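Local coordinates for protein aldehyde dehydrogenase (PDB 5KF0) that binds the nicotinamide cofactor NADPH and, as an aldehyde dehydrogenase, probably oxidises aldehydes to carboxylic acids, at residues A[15-20]-A[200-205]; A[342-347]-A[390-395]; A[350-355]-A[372-377]. All coordinates share one frame; numbering follows the deposited sequence. Where two conformers were deposited one is given.

Contact 1 (A[15-20]-A[200-205]); sequences PYYLAN and VLAETN
Ala-202 meets Tyr-17 and Asn-20 where the N-terminal hairpin of strands 13-18 and 21-23 abuts the helix of a beta-alpha-beta crossover: helix 192-202 joins strand 182-185 to the parallel strand 211-213 in the cofactor-binding domain. The apolar share is small. The methyl CB of Ala-202 reaches CE1 of the Tyr-17 ring obliquely at 3.9 Å; chi1 of -77°, with CG anti to the carbonyl carbon, directs that ring at the helix end. The same methyl lies 3.3 Å from Asn-20 O, and Phe-211 of the neighbouring strand packs against both Tyr-17 and Ala-202.

Polar links across the contact run through water. One water sits 2.7 Å from Asn-20 O and 2.9 Å from Ala-202 O, with further acceptors competing for its protons. A second accepts from Asn-20 ND2 at 2.9 Å and is within donating distance of Thr-204 O. Asn-20 OD1 accepts from Gly-209 N, so the amide links the hairpin turn to the loop before strand 211-213.

Where the chain leaves the helix, Leu-201 O accepts from Thr-204 N at 3.0 Å and from Thr-204 OG1 at 2.8 Å, the hydroxyl lying in the carbonyl plane at a C=O...OG1 angle of 149°.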
loop_
_atom_site.group_PDB
_atom_site.type_symbol
_atom_site.label_atom_id
_atom_site.label_comp_id
_atom_site.label_asym_id
_atom_site.label_seq_id
_atom_site.Cartn_x
_atom_site.Cartn_y
_atom_site.Cartn_z
ATOM N N PRO A 15 -35.451 3.420 -25.928
ATOM C CA PRO A 15 -35.852 4.336 -24.859
ATOM C C PRO A 15 -34.622 4.957 -24.214
ATOM O O PRO A 15 -33.487 4.547 -24.469
ATOM C CB PRO A 15 -36.561 3.406 -23.876
ATOM C CG PRO A 15 -35.717 2.133 -23.965
ATOM C CD PRO A 15 -35.247 2.051 -25.422
ATOM N N TYR A 16 -34.853 5.951 -23.363
ATOM C CA TYR A 16 -33.811 6.305 -22.407
ATOM C C TYR A 16 -34.128 5.641 -21.076
ATOM O O TYR A 16 -35.190 5.051 -20.890
ATOM C CB TYR A 16 -33.611 7.828 -22.257
ATOM C CG TYR A 16 -34.769 8.706 -21.837
ATOM C CD1 TYR A 16 -35.400 8.546 -20.601
ATOM C CD2 TYR A 16 -35.186 9.756 -22.649
ATOM C CE1 TYR A 16 -36.441 9.384 -20.212
ATOM C CE2 TYR A 16 -36.218 10.590 -22.266
ATOM C CZ TYR A 16 -36.845 10.401 -21.055
ATOM O OH TYR A 16 -37.876 11.231 -20.667
ATOM N N TYR A 17 -33.171 5.700 -20.154
ATOM C CA TYR A 17 -33.307 5.015 -18.875
ATOM C C TYR A 17 -33.311 6.041 -17.758
ATOM O O TYR A 17 -32.324 6.759 -17.560
ATOM C CB TYR A 17 -32.209 3.967 -18.691
ATOM C CG TYR A 17 -32.547 2.744 -19.516
ATOM C CD1 TYR A 17 -33.218 1.664 -18.951
ATOM C CD2 TYR A 17 -32.277 2.710 -20.881
ATOM C CE1 TYR A 17 -33.574 0.558 -19.717
ATOM C CE2 TYR A 17 -32.632 1.607 -21.657
ATOM C CZ TYR A 17 -33.278 0.539 -21.063
ATOM O OH TYR A 17 -33.638 -0.564 -21.820
ATOM N N LEU A 18 -34.436 6.120 -17.057
ATOM C CA LEU A 18 -34.651 7.079 -15.982
ATOM C C LEU A 18 -34.874 6.280 -14.709
ATOM O O LEU A 18 -35.854 5.527 -14.610
ATOM C CB LEU A 18 -35.848 7.985 -16.294
ATOM C CG LEU A 18 -36.324 8.929 -15.192
ATOM C CD1 LEU A 18 -35.236 9.900 -14.851
ATOM C CD2 LEU A 18 -37.596 9.668 -15.627
ATOM N N ALA A 19 -33.975 6.452 -13.739
ATOM C CA ALA A 19 -34.033 5.722 -12.469
ATOM C C ALA A 19 -34.236 4.227 -12.708
ATOM O O ALA A 19 -35.171 3.598 -12.197
ATOM C CB ALA A 19 -35.113 6.295 -11.554
ATOM N N ASN A 20 -33.355 3.670 -13.528
ATOM C CA ASN A 20 -33.171 2.257 -13.821
ATOM C C ASN A 20 -34.179 1.698 -14.815
ATOM O O ASN A 20 -34.069 0.515 -15.126
ATOM C CB ASN A 20 -33.243 1.343 -12.582
ATOM C CG ASN A 20 -32.311 1.762 -11.452
ATOM O OD1 ASN A 20 -32.088 2.951 -11.192
ATOM N ND2 ASN A 20 -31.786 0.764 -10.743
ATOM N N VAL A 200 -28.874 -3.606 -19.910
ATOM C CA VAL A 200 -28.274 -4.683 -19.127
ATOM C C VAL A 200 -28.327 -4.358 -17.636
ATOM O O VAL A 200 -28.700 -5.205 -16.813
ATOM C CB VAL A 200 -26.838 -4.947 -19.614
ATOM C CG1 VAL A 200 -26.091 -5.861 -18.647
ATOM C CG2 VAL A 200 -26.885 -5.574 -21.008
ATOM N N LEU A 201 -27.957 -3.127 -17.261
ATOM C CA LEU A 201 -28.043 -2.722 -15.856
ATOM C C LEU A 201 -29.471 -2.770 -15.336
ATOM O O LEU A 201 -29.689 -3.051 -14.150
ATOM C CB LEU A 201 -27.477 -1.311 -15.675
ATOM C CG LEU A 201 -25.963 -1.197 -15.653
ATOM C CD1 LEU A 201 -25.567 0.271 -15.723
ATOM C CD2 LEU A 201 -25.438 -1.850 -14.380
ATOM N N ALA A 202 -30.455 -2.503 -16.200
ATOM C CA ALA A 202 -31.850 -2.524 -15.782
ATOM C C ALA A 202 -32.323 -3.918 -15.398
ATOM O O ALA A 202 -33.346 -4.045 -14.711
ATOM C CB ALA A 202 -32.732 -1.960 -16.893
ATOM N N GLU A 203 -31.598 -4.959 -15.813
ATOM C CA GLU A 203 -31.901 -6.331 -15.428
ATOM C C GLU A 203 -31.473 -6.658 -14.005
ATOM O O GLU A 203 -31.874 -7.710 -13.491
ATOM C CB GLU A 203 -31.213 -7.308 -16.390
ATOM C CG GLU A 203 -31.600 -7.113 -17.859
ATOM C CD GLU A 203 -30.752 -7.942 -18.815
ATOM O OE1 GLU A 203 -29.752 -8.550 -18.379
ATOM O OE2 GLU A 203 -31.090 -7.983 -20.018
ATOM N N THR A 204 -30.677 -5.801 -13.365
ATOM C CA THR A 204 -30.139 -6.112 -12.050
ATOM C C THR A 204 -31.032 -5.567 -10.942
ATOM O O THR A 204 -31.956 -4.784 -11.170
ATOM C CB THR A 204 -28.732 -5.545 -11.872
ATOM O OG1 THR A 204 -28.806 -4.120 -11.743
ATOM C CG2 THR A 204 -27.840 -5.918 -13.042
ATOM N N ASN A 205 -30.696 -5.965 -9.714
ATOM C CA ASN A 205 -31.385 -5.585 -8.495
ATOM C C ASN A 205 -30.934 -4.258 -7.923
ATOM O O ASN A 205 -31.152 -4.024 -6.728
ATOM C CB ASN A 205 -31.195 -6.676 -7.439
ATOM C CG ASN A 205 -32.448 -7.455 -7.218
ATOM O OD1 ASN A 205 -32.676 -7.999 -6.139
ATOM N ND2 ASN A 205 -33.290 -7.509 -8.246
HETATM O O HOH W 1 -34.739 -1.737 -13.731
HETATM O O HOH W 2 -31.887 -1.861 -12.030
#

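Contact 2 (A[342-347]-A[390-395]); sequences RRLSGW and GPVAIL
Leu-344 reaches Gly-390 and Val-392 from a helical turn in which Arg-342 O accepts from Gly-346 N at 2.9 Å. No hydrogen bond crosses this interface; one leucine does the work. With CG anti to the backbone N (chi1 -178°), the side chain of Leu-344 extends from the helix, and its CD2 branch makes each of the nearest approaches. CD2 lies 3.5 Å from Gly-390 CA, tighter than ordinary van der Waals contact, where the glycine has no side chain in the way. Beside it, CD2 meets CG2 of Val-392 at 3.7 Å as the two side chains slide past each other in opposite directions, and the CD atom of the Pro-391 ring flanks the same methyl at 4.1 Å.

Gly-390 and Pro-391 end the Glu-Xaa-Phe-Gly-Pro sequence familiar from aldehyde dehydrogenases, whose glutamate and phenylalanine in relatives approach the nicotinamide ribose; here the side-chain position of Gly-390 is about 10 Å from the bound NADPH, near the cofactor without touching it. Pro-391 is the centre of an inverse gamma turn, marked by a weak bond from Val-392 N to Gly-390 O, and the chain then enters strand 392-398. Phe-369 and Leu-383 enclose the leucine further. On the flank of the helix, Arg-343 CG lies 3.7 Å above one face of the Trp-347 indole, offset toward its rim. The guanidinium forms a salt bridge with Glu-340 of the same helix, and its NH1 donates to Ala-388 O, which ties the helix to the loop leading into Gly-390.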
loop_
_atom_site.group_PDB
_atom_site.type_symbol
_atom_site.label_atom_id
_atom_site.label_comp_id
_atom_site.label_asym_id
_atom_site.label_seq_id
_atom_site.Cartn_x
_atom_site.Cartn_y
_atom_site.Cartn_z
ATOM N N ARG A 342 -13.664 18.448 -43.291
ATOM C CA ARG A 342 -13.294 19.740 -43.864
ATOM C C ARG A 342 -12.398 20.540 -42.928
ATOM O O ARG A 342 -11.509 21.258 -43.402
ATOM C CB ARG A 342 -14.543 20.549 -44.208
ATOM C CG ARG A 342 -15.280 20.048 -45.429
ATOM C CD ARG A 342 -16.293 21.074 -45.924
ATOM N NE ARG A 342 -17.332 21.353 -44.934
ATOM C CZ ARG A 342 -18.426 20.613 -44.772
ATOM N NH1 ARG A 342 -18.621 19.541 -45.527
ATOM N NH2 ARG A 342 -19.323 20.940 -43.852
ATOM N N ARG A 343 -12.612 20.436 -41.611
ATOM C CA ARG A 343 -11.710 21.090 -40.666
ATOM C C ARG A 343 -10.282 20.606 -40.869
ATOM O O ARG A 343 -9.356 21.403 -41.059
ATOM C CB ARG A 343 -12.150 20.826 -39.223
ATOM C CG ARG A 343 -11.078 21.224 -38.187
ATOM C CD ARG A 343 -11.382 20.749 -36.767
ATOM N NE ARG A 343 -11.647 19.308 -36.676
ATOM C CZ ARG A 343 -10.708 18.366 -36.679
ATOM N NH1 ARG A 343 -9.431 18.696 -36.784
ATOM N NH2 ARG A 343 -11.054 17.084 -36.597
ATOM N N LEU A 344 -10.091 19.290 -40.842
ATOM C CA LEU A 344 -8.747 18.729 -40.937
ATOM C C LEU A 344 -8.137 18.967 -42.313
ATOM O O LEU A 344 -6.948 19.290 -42.418
ATOM C CB LEU A 344 -8.791 17.239 -40.611
ATOM C CG LEU A 344 -7.439 16.530 -40.632
ATOM C CD1 LEU A 344 -6.421 17.224 -39.715
ATOM C CD2 LEU A 344 -7.685 15.102 -40.180
ATOM N N SER A 345 -8.930 18.819 -43.382
ATOM C CA SER A 345 -8.386 19.078 -44.712
ATOM C C SER A 345 -7.985 20.541 -44.870
ATOM O O SER A 345 -7.015 20.838 -45.575
ATOM C CB SER A 345 -9.386 18.661 -45.795
ATOM O OG SER A 345 -10.446 19.587 -45.917
ATOM N N GLY A 346 -8.685 21.463 -44.200
ATOM C CA GLY A 346 -8.285 22.862 -44.256
ATOM C C GLY A 346 -6.945 23.113 -43.586
ATOM O O GLY A 346 -6.113 23.868 -44.104
ATOM N N TRP A 347 -6.721 22.485 -42.425
ATOM C CA TRP A 347 -5.411 22.558 -41.777
ATOM C C TRP A 347 -4.333 21.941 -42.656
ATOM O O TRP A 347 -3.202 22.439 -42.709
ATOM C CB TRP A 347 -5.434 21.841 -40.424
ATOM C CG TRP A 347 -6.376 22.401 -39.402
ATOM C CD1 TRP A 347 -7.143 23.529 -39.510
ATOM C CD2 TRP A 347 -6.653 21.848 -38.116
ATOM N NE1 TRP A 347 -7.879 23.710 -38.362
ATOM C CE2 TRP A 347 -7.600 22.687 -37.492
ATOM C CE3 TRP A 347 -6.193 20.719 -37.428
ATOM C CZ2 TRP A 347 -8.090 22.435 -36.206
ATOM C CZ3 TRP A 347 -6.680 20.470 -36.156
ATOM C CH2 TRP A 347 -7.626 21.322 -35.562
ATOM N N GLY A 390 -7.979 12.895 -36.886
ATOM C CA GLY A 390 -8.272 12.339 -38.183
ATOM C C GLY A 390 -7.047 11.618 -38.688
ATOM O O GLY A 390 -6.024 11.555 -38.005
ATOM N N PRO A 391 -7.124 11.057 -39.892
ATOM C CA PRO A 391 -6.087 10.119 -40.352
ATOM C C PRO A 391 -4.901 10.824 -41.006
ATOM O O PRO A 391 -4.527 10.536 -42.142
ATOM C CB PRO A 391 -6.866 9.238 -41.339
ATOM C CG PRO A 391 -7.893 10.159 -41.914
ATOM C CD PRO A 391 -8.309 11.062 -40.771
ATOM N N VAL A 392 -4.289 11.742 -40.258
ATOM C CA VAL A 392 -3.133 12.503 -40.714
ATOM C C VAL A 392 -2.052 12.415 -39.651
ATOM O O VAL A 392 -2.337 12.549 -38.456
ATOM C CB VAL A 392 -3.492 13.981 -40.970
ATOM C CG1 VAL A 392 -2.246 14.775 -41.380
ATOM C CG2 VAL A 392 -4.587 14.088 -42.016
ATOM N N ALA A 393 -0.812 12.213 -40.083
ATOM C CA ALA A 393 0.333 12.276 -39.195
ATOM C C ALA A 393 1.438 13.067 -39.873
ATOM O O ALA A 393 1.514 13.144 -41.104
ATOM C CB ALA A 393 0.838 10.875 -38.809
ATOM N N ILE A 394 2.299 13.642 -39.038
ATOM C CA ILE A 394 3.403 14.462 -39.514
ATOM C C ILE A 394 4.708 13.795 -39.106
ATOM O O ILE A 394 4.853 13.276 -37.990
ATOM C CB ILE A 394 3.322 15.921 -39.007
ATOM C CG1 ILE A 394 3.634 16.029 -37.512
ATOM C CG2 ILE A 394 1.956 16.518 -39.324
ATOM C CD1 ILE A 394 5.062 16.445 -37.216
ATOM N N LEU A 395 5.655 13.793 -40.039
ATOM C CA LEU A 395 6.948 13.147 -39.866
ATOM C C LEU A 395 8.016 14.230 -39.787
ATOM O O LEU A 395 8.055 15.128 -40.635
ATOM C CB LEU A 395 7.231 12.194 -41.034
ATOM C CG LEU A 395 8.595 11.511 -41.059
ATOM C CD1 LEU A 395 8.706 10.552 -39.902
ATOM C CD2 LEU A 395 8.803 10.787 -42.386
#

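Contact 3 (A[350-355]-A[372-377]); sequences AAVAAG and TLLEDV
Gly-355 and Asp-376 supply the flat groups of this interface, a peptide carbonyl and a carboxylate, and the two do not stack. Gly-355 O instead comes to the CB of Asp-376 at 3.8 Å, while the carboxylate is reached through water: one molecule donates to Asp-376 OD2 at 2.9 Å, somewhat tilted from the carboxylate plane, and to Gly-355 O at 2.8 Å. A second water lies 2.7 Å from Asp-376 O and farther from Ala-354 O, with more acceptors around it than it has protons. This end of the contact is exposed and hydrated: one water joins a backbone carbonyl to the carboxylate, another lies between two carbonyls, and no direct hydrogen bond crosses.

Away from the waters the chemistry turns apolar. Val-352 CG2 touches Leu-374 CD2 at 3.9 Å, the two side chains crossing at about a right angle. Leu-374 has its CG anti to the carbonyl carbon (chi1 -69°), which leans the isobutyl group toward the helix, where Met-348 also packs on it. Ala-351, the neighbour of Val-352 on the helix, meets Val-377, CB to CG1 at 4.3 Å; consistent with the small methyl, the CA atoms of Ala-351 and Val-377 come within 6.0 Å. Ile-358 of strand 357-360 touches both Val-352 and Leu-374.

The helix stops in a Schellman motif: Gly-355, at positive phi, is the C-prime residue, its N bonded to Val-352 O and Ala-356 N to Ala-351 O. The chain thus turns into strand 357-360, antiparallel to 368-375, leaving a helix packed on the mixed beta-sheet of the domain that, in this family, carries the catalytic cysteine.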
loop_
_atom_site.group_PDB
_atom_site.type_symbol
_atom_site.label_atom_id
_atom_site.label_comp_id
_atom_site.label_asym_id
_atom_site.label_seq_id
_atom_site.Cartn_x
_atom_site.Cartn_y
_atom_site.Cartn_z
ATOM N N ALA A 350 -3.450 24.329 -45.401
ATOM C CA ALA A 350 -2.659 25.450 -44.899
ATOM C C ALA A 350 -1.212 25.044 -44.667
ATOM O O ALA A 350 -0.291 25.814 -44.963
ATOM C CB ALA A 350 -3.271 26.000 -43.612
ATOM N N ALA A 351 -0.989 23.839 -44.135
ATOM C CA ALA A 351 0.378 23.378 -43.922
ATOM C C ALA A 351 1.121 23.250 -45.244
ATOM O O ALA A 351 2.283 23.663 -45.355
ATOM C CB ALA A 351 0.374 22.049 -43.162
ATOM N N VAL A 352 0.459 22.698 -46.263
ATOM C CA VAL A 352 1.081 22.541 -47.575
ATOM C C VAL A 352 1.376 23.901 -48.192
ATOM O O VAL A 352 2.441 24.108 -48.788
ATOM C CB VAL A 352 0.192 21.676 -48.486
ATOM C CG1 VAL A 352 0.655 21.765 -49.944
ATOM C CG2 VAL A 352 0.204 20.221 -48.015
ATOM N N ALA A 353 0.452 24.858 -48.038
ATOM C CA ALA A 353 0.683 26.196 -48.578
ATOM C C ALA A 353 1.882 26.864 -47.916
ATOM O O ALA A 353 2.560 27.687 -48.546
ATOM C CB ALA A 353 -0.570 27.061 -48.411
ATOM N N ALA A 354 2.163 26.518 -46.661
ATOM C CA ALA A 354 3.301 27.050 -45.929
ATOM C C ALA A 354 4.560 26.206 -46.100
ATOM O O ALA A 354 5.544 26.433 -45.387
ATOM C CB ALA A 354 2.956 27.182 -44.442
ATOM N N GLY A 355 4.556 25.240 -47.019
ATOM C CA GLY A 355 5.767 24.530 -47.386
ATOM C C GLY A 355 5.784 23.050 -47.081
ATOM O O GLY A 355 6.764 22.380 -47.445
ATOM N N THR A 372 -2.968 9.596 -44.369
ATOM C CA THR A 372 -2.165 10.656 -44.965
ATOM C C THR A 372 -0.954 10.951 -44.092
ATOM O O THR A 372 -1.060 10.993 -42.862
ATOM C CB THR A 372 -3.036 11.913 -45.154
ATOM O OG1 THR A 372 -4.113 11.609 -46.060
ATOM C CG2 THR A 372 -2.242 13.076 -45.723
ATOM N N LEU A 373 0.201 11.145 -44.736
ATOM C CA LEU A 373 1.466 11.440 -44.070
ATOM C C LEU A 373 2.083 12.669 -44.721
ATOM O O LEU A 373 2.124 12.763 -45.954
ATOM C CB LEU A 373 2.426 10.239 -44.175
ATOM C CG LEU A 373 3.747 10.293 -43.402
ATOM C CD1 LEU A 373 3.500 10.281 -41.893
ATOM C CD2 LEU A 373 4.612 9.117 -43.795
ATOM N N LEU A 374 2.548 13.616 -43.905
ATOM C CA LEU A 374 3.208 14.817 -44.406
ATOM C C LEU A 374 4.569 14.988 -43.752
ATOM O O LEU A 374 4.788 14.535 -42.627
ATOM C CB LEU A 374 2.395 16.097 -44.131
ATOM C CG LEU A 374 1.082 16.329 -44.878
ATOM C CD1 LEU A 374 -0.065 15.597 -44.187
ATOM C CD2 LEU A 374 0.807 17.822 -44.961
ATOM N N GLU A 375 5.472 15.657 -44.471
ATOM C CA GLU A 375 6.689 16.141 -43.835
ATOM C C GLU A 375 6.818 17.647 -44.066
ATOM O O GLU A 375 5.992 18.282 -44.727
ATOM C CB GLU A 375 7.921 15.363 -44.320
ATOM C CG GLU A 375 8.178 15.400 -45.820
ATOM C CD GLU A 375 9.356 14.518 -46.233
ATOM O OE1 GLU A 375 10.004 13.910 -45.353
ATOM O OE2 GLU A 375 9.640 14.438 -47.443
ATOM N N ASP A 376 7.841 18.226 -43.429
ATOM C CA ASP A 376 8.127 19.662 -43.508
ATOM C C ASP A 376 6.955 20.510 -43.015
ATOM O O ASP A 376 6.685 21.596 -43.535
ATOM C CB ASP A 376 8.535 20.074 -44.932
ATOM C CG ASP A 376 9.795 19.362 -45.410
ATOM O OD1 ASP A 376 10.689 19.092 -44.583
ATOM O OD2 ASP A 376 9.897 19.073 -46.615
ATOM N N VAL A 377 6.256 20.028 -41.990
ATOM C CA VAL A 377 5.168 20.788 -41.379
ATOM C C VAL A 377 5.774 21.702 -40.324
ATOM O O VAL A 377 6.411 21.225 -39.383
ATOM C CB VAL A 377 4.108 19.860 -40.766
ATOM C CG1 VAL A 377 3.011 20.684 -40.104
ATOM C CG2 VAL A 377 3.521 18.946 -41.833
HETATM O O HOH W 3 7.382 24.175 -44.133
HETATM O O HOH W 4 8.419 20.469 -48.679
#

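Contacts 2 and 3 are neighbours, their centres 9 Å apart: both use helix 338-353, and their strands, 392-398 and 368-375, lie side by side in one sheet, with contact 3 nested in the loop that contact 2 closes. Contact 2 is fully buried and apolar across its interface, resting on a single leucine; contact 3, at the helix terminus, grades from methyl packing into water bridges at the surface. Contact 1 stands apart, on the opposite side of the chain's centre, about 28 Å from contact 2 between nearest atoms. Though its touching residues are mostly buried, it resembles contact 3 in pairing a helix end with water-mediated carbonyls, but it holds the N-terminal hairpin against the crossover helix within the cofactor-binding domain.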